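Local structure of beta-1,4-mannanase (1PMH) at residues Phe77-Tyr82 against Val178-Glu183. The protein binds mannohexaose as the carbohydrate-binding module of a beta-1,4-mannanase, and probably serves to bring the enzyme to mannan. Numbering follows the deposited sequence.
Sequences FDFTGY and VRIRPE
Tyr82 and Ile180 make the main apolar contact between Phe77-Tyr82 and Val178-Glu183. The Ile180 methyl CG2 lies 3.5 Å from Tyr82 CD2, and the two side chains cross at about a right angle. In the conformer described, CG2 stands anti to the backbone N of Ile180 (chi1 -56° for CG1), which turns this methyl to the ring. The same methyl meets the rim of the Phe79 ring, near its plane, with CE1 at 4.1 Å. One branch of Ile180 therefore packs against both aromatics. Phe77 adds to the cluster: its CD2 sits over the centre of the Phe79 ring, and its CE2 covers one face of Tyr82 nearer the rim. Tyr82 OH is hydrogen-bonded to Asn5 O. An alanine in place of Tyr82 would probably leave a gap beside Ile180 CG2 and Phe77, and Asn5 O would lose its hydroxyl partner.

Backbone contacts join the turn to the end of the strand. Pro182 CA approaches Gly81 O at 3.4 Å, and Tyr82 CA faces Arg181 O at 3.6 Å. Both are CA-H...O contacts.

Polar bonds within Phe77-Tyr82 set the turn. Phe79-Tyr82 is a type II turn, closed by Tyr82 N to Phe79 O. Asp78 OD1 accepts from Thr80 N (3.0 Å), an Asx turn, and also from Thr80 OG1 (2.7 Å). The guanidiniums of Arg179 and Arg181 lie face to face, each with a nitrogen of the other over its centre. Glu86 forms salt bridges with both, which probably eases their repulsion.

The contact joins the two sheets of the jellyroll sandwich at one end. Val7 and Ile69 also pack on Ile180, while Val4 and Ile146 touch Tyr82. Strand 76-78 pairs with strand 153-165 in one sheet. Here strand 172-181 pairs with strands 7-9 and 84-92 in the other.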
ATOM      1  N   PHE A  77       2.234  -6.366  18.180  1.00 16.60           N
ATOM      2  CA  PHE A  77       2.973  -5.122  18.207  1.00 17.43           C
ATOM      3  C   PHE A  77       2.208  -4.174  19.093  1.00 16.39           C
ATOM      4  O   PHE A  77       0.977  -4.105  19.026  1.00 16.04           O
ATOM      5  CB  PHE A  77       3.096  -4.525  16.802  1.00 18.52           C
ATOM      6  CG  PHE A  77       3.890  -3.234  16.737  1.00 18.21           C
ATOM      7  CD1 PHE A  77       5.262  -3.244  16.620  1.00 20.95           C
ATOM      8  CD2 PHE A  77       3.228  -2.015  16.723  1.00 18.39           C
ATOM      9  CE1 PHE A  77       5.980  -2.050  16.577  1.00 23.18           C
ATOM     10  CE2 PHE A  77       3.916  -0.822  16.609  1.00 21.09           C
ATOM     11  CZ  PHE A  77       5.275  -0.848  16.567  1.00 22.06           C
ATOM     12  N   ASP A  78       2.921  -3.447  19.937  1.00 17.30           N
ATOM     13  CA  ASP A  78       2.313  -2.490  20.845  1.00 17.25           C
ATOM     14  C   ASP A  78       2.145  -1.159  20.152  1.00 17.04           C
ATOM     15  O   ASP A  78       3.105  -0.407  19.974  1.00 19.01           O
ATOM     16  CB  ASP A  78       3.141  -2.405  22.120  1.00 19.57           C
ATOM     17  CG  ASP A  78       2.409  -1.672  23.212  1.00 21.81           C
ATOM     18  OD1 ASP A  78       1.357  -1.064  22.919  1.00 19.03           O
ATOM     19  OD2 ASP A  78       2.853  -1.681  24.370  1.00 25.26           O
ATOM     20  N   PHE A  79       0.915  -0.884  19.718  1.00 16.77           N
ATOM     21  CA  PHE A  79       0.560   0.369  19.068  1.00 17.29           C
ATOM     22  C   PHE A  79       0.326   1.532  20.031  1.00 18.16           C
ATOM     23  O   PHE A  79      -0.078   2.595  19.585  1.00 18.73           O
ATOM     24  CB  PHE A  79      -0.634   0.194  18.125  1.00 16.95           C
ATOM     25  CG  PHE A  79      -0.384  -0.673  16.927  1.00 16.62           C
ATOM     26  CD1 PHE A  79       0.149  -0.147  15.771  1.00 17.96           C
ATOM     27  CD2 PHE A  79      -0.695  -2.030  16.932  1.00 18.25           C
ATOM     28  CE1 PHE A  79       0.359  -0.951  14.678  1.00 19.77           C
ATOM     29  CE2 PHE A  79      -0.473  -2.848  15.823  1.00 17.94           C
ATOM     30  CZ  PHE A  79       0.077  -2.286  14.704  1.00 18.57           C
ATOM     31  N   THR A  80       0.536   1.331  21.329  1.00 18.70           N
ATOM     32  CA  THR A  80       0.484   2.438  22.268  1.00 19.10           C
ATOM     33  C   THR A  80       1.339   3.596  21.772  1.00 18.94           C
ATOM     34  O   THR A  80       2.514   3.415  21.450  1.00 20.42           O
ATOM     35  CB  THR A  80       0.931   2.000  23.674  1.00 20.48           C
ATOM     36  OG1 THR A  80       0.089   0.924  24.132  1.00 20.36           O
ATOM     37  CG2 THR A  80       0.785   3.117  24.719  1.00 23.22           C
ATOM     38  N   GLY A  81       0.738   4.773  21.703  1.00 20.95           N
ATOM     39  CA  GLY A  81       1.461   5.950  21.251  1.00 22.86           C
ATOM     40  C   GLY A  81       1.582   6.126  19.764  1.00 19.75           C
ATOM     41  O   GLY A  81       2.067   7.165  19.319  1.00 22.35           O
ATOM     42  N   TYR A  82       1.117   5.157  18.987  1.00 18.26           N
ATOM     43  CA  TYR A  82       1.078   5.323  17.532  1.00 18.11           C
ATOM     44  C   TYR A  82      -0.321   5.778  17.154  1.00 18.00           C
ATOM     45  O   TYR A  82      -1.306   5.259  17.660  1.00 21.39           O
ATOM     46  CB  TYR A  82       1.443   4.012  16.819  1.00 17.38           C
ATOM     47  CG  TYR A  82       2.895   3.593  17.034  1.00 17.86           C
ATOM     48  CD1 TYR A  82       3.285   2.835  18.133  1.00 18.47           C
ATOM     49  CD2 TYR A  82       3.891   3.931  16.138  1.00 19.10           C
ATOM     50  CE1 TYR A  82       4.594   2.448  18.322  1.00 19.60           C
ATOM     51  CE2 TYR A  82       5.222   3.547  16.303  1.00 20.14           C
ATOM     52  CZ  TYR A  82       5.571   2.828  17.404  1.00 19.13           C
ATOM     53  OH  TYR A  82       6.870   2.415  17.607  1.00 22.49           O
ATOM     54  N   VAL A 178       5.921   3.554   3.740  1.00 16.30           N
ATOM     55  CA  VAL A 178       4.834   3.121   4.626  1.00 16.19           C
ATOM     56  C   VAL A 178       5.357   3.293   6.039  1.00 16.03           C
ATOM     57  O   VAL A 178       6.350   2.695   6.391  1.00 18.10           O
ATOM     58  CB  VAL A 178       4.463   1.667   4.317  1.00 16.92           C
ATOM     59  CG1 VAL A 178       3.432   1.177   5.335  1.00 18.32           C
ATOM     60  CG2 VAL A 178       3.959   1.536   2.860  1.00 17.40           C
ATOM     61  N   ARG A 179       4.682   4.118   6.832  1.00 15.29           N
ATOM     62  CA  ARG A 179       5.159   4.465   8.156  1.00 15.66           C
ATOM     63  C   ARG A 179       4.046   4.302   9.177  1.00 15.51           C
ATOM     64  O   ARG A 179       2.902   4.730   8.960  1.00 17.12           O
ATOM     65  CB  ARG A 179       5.679   5.909   8.216  1.00 17.49           C
ATOM     66  CG  ARG A 179       6.866   6.126   7.291  1.00 19.75           C
ATOM     67  CD  ARG A 179       7.576   7.405   7.570  1.00 23.75           C
ATOM     68  NE  ARG A 179       6.749   8.483   7.055  1.00 22.68           N
ATOM     69  CZ  ARG A 179       7.071   9.763   7.231  0.90 25.36           C
ATOM     70  NH1 ARG A 179       8.104  10.100   7.987  0.90 28.55           N
ATOM     71  NH2 ARG A 179       6.297  10.697   6.697  0.90 27.63           N
ATOM     72  N   ILE A 180       4.371   3.704  10.329  1.00 15.64           N
ATOM     73  CA  ILE A 180       3.486   3.642  11.495  1.00 14.98           C
ATOM     74  C   ILE A 180       4.065   4.673  12.451  1.00 16.14           C
ATOM     75  O   ILE A 180       5.218   4.553  12.882  1.00 17.07           O
ATOM     76  CB  ILE A 180       3.444   2.215  12.057  0.50 16.43           C
ATOM     77  CG1 ILE A 180       3.016   1.188  10.988  0.50 15.51           C
ATOM     78  CG2 ILE A 180       2.618   2.199  13.361  0.50 15.99           C
ATOM     79  CD1 ILE A 180       3.214  -0.236  11.513  0.50 17.71           C
ATOM     80  N   ARG A 181       3.267   5.713  12.721  1.00 16.99           N
ATOM     81  CA  ARG A 181       3.790   6.982  13.217  1.00 18.03           C
ATOM     82  C   ARG A 181       3.071   7.415  14.491  1.00 17.07           C
ATOM     83  O   ARG A 181       1.865   7.234  14.593  1.00 17.58           O
ATOM     84  CB  ARG A 181       3.639   8.112  12.188  1.00 20.22           C
ATOM     85  CG  ARG A 181       4.259   7.848  10.844  1.00 22.44           C
ATOM     86  CD  ARG A 181       4.180   9.041   9.915  1.00 25.17           C
ATOM     87  NE  ARG A 181       5.181  10.035  10.290  1.00 25.51           N
ATOM     88  CZ  ARG A 181       5.172  11.327   9.978  1.00 27.02           C
ATOM     89  NH1 ARG A 181       4.178  11.837   9.292  1.00 27.06           N
ATOM     90  NH2 ARG A 181       6.120  12.126  10.452  1.00 28.66           N
ATOM     91  N   PRO A 182       3.778   8.066  15.400  1.00 17.14           N
ATOM     92  CA  PRO A 182       3.085   8.774  16.497  1.00 18.17           C
ATOM     93  C   PRO A 182       2.293  10.007  16.071  1.00 17.95           C
ATOM     94  O   PRO A 182       1.393  10.495  16.781  1.00 20.18           O
ATOM     95  CB  PRO A 182       4.219   9.117  17.460  1.00 19.41           C
ATOM     96  CG  PRO A 182       5.455   9.254  16.558  1.00 20.40           C
ATOM     97  CD  PRO A 182       5.243   8.174  15.515  1.00 18.52           C
ATOM     98  N   GLU A 183       2.606  10.544  14.894  1.00 17.90           N
ATOM     99  CA  GLU A 183       1.920  11.728  14.411  1.00 17.62           C
ATOM    100  C   GLU A 183       0.428  11.498  14.204  1.00 17.65           C
ATOM    101  O   GLU A 183       0.027  10.460  13.670  1.00 18.18           O
ATOM    102  CB  GLU A 183       2.572  12.199  13.103  1.00 19.13           C
ATOM    103  CG  GLU A 183       3.917  12.886  13.246  1.00 20.34           C
ATOM    104  CD  GLU A 183       5.099  12.019  13.606  1.00 20.10           C
ATOM    105  OE1 GLU A 183       5.052  10.779  13.501  1.00 21.24           O
ATOM    106  OE2 GLU A 183       6.088  12.627  14.059  1.00 24.39           O
TER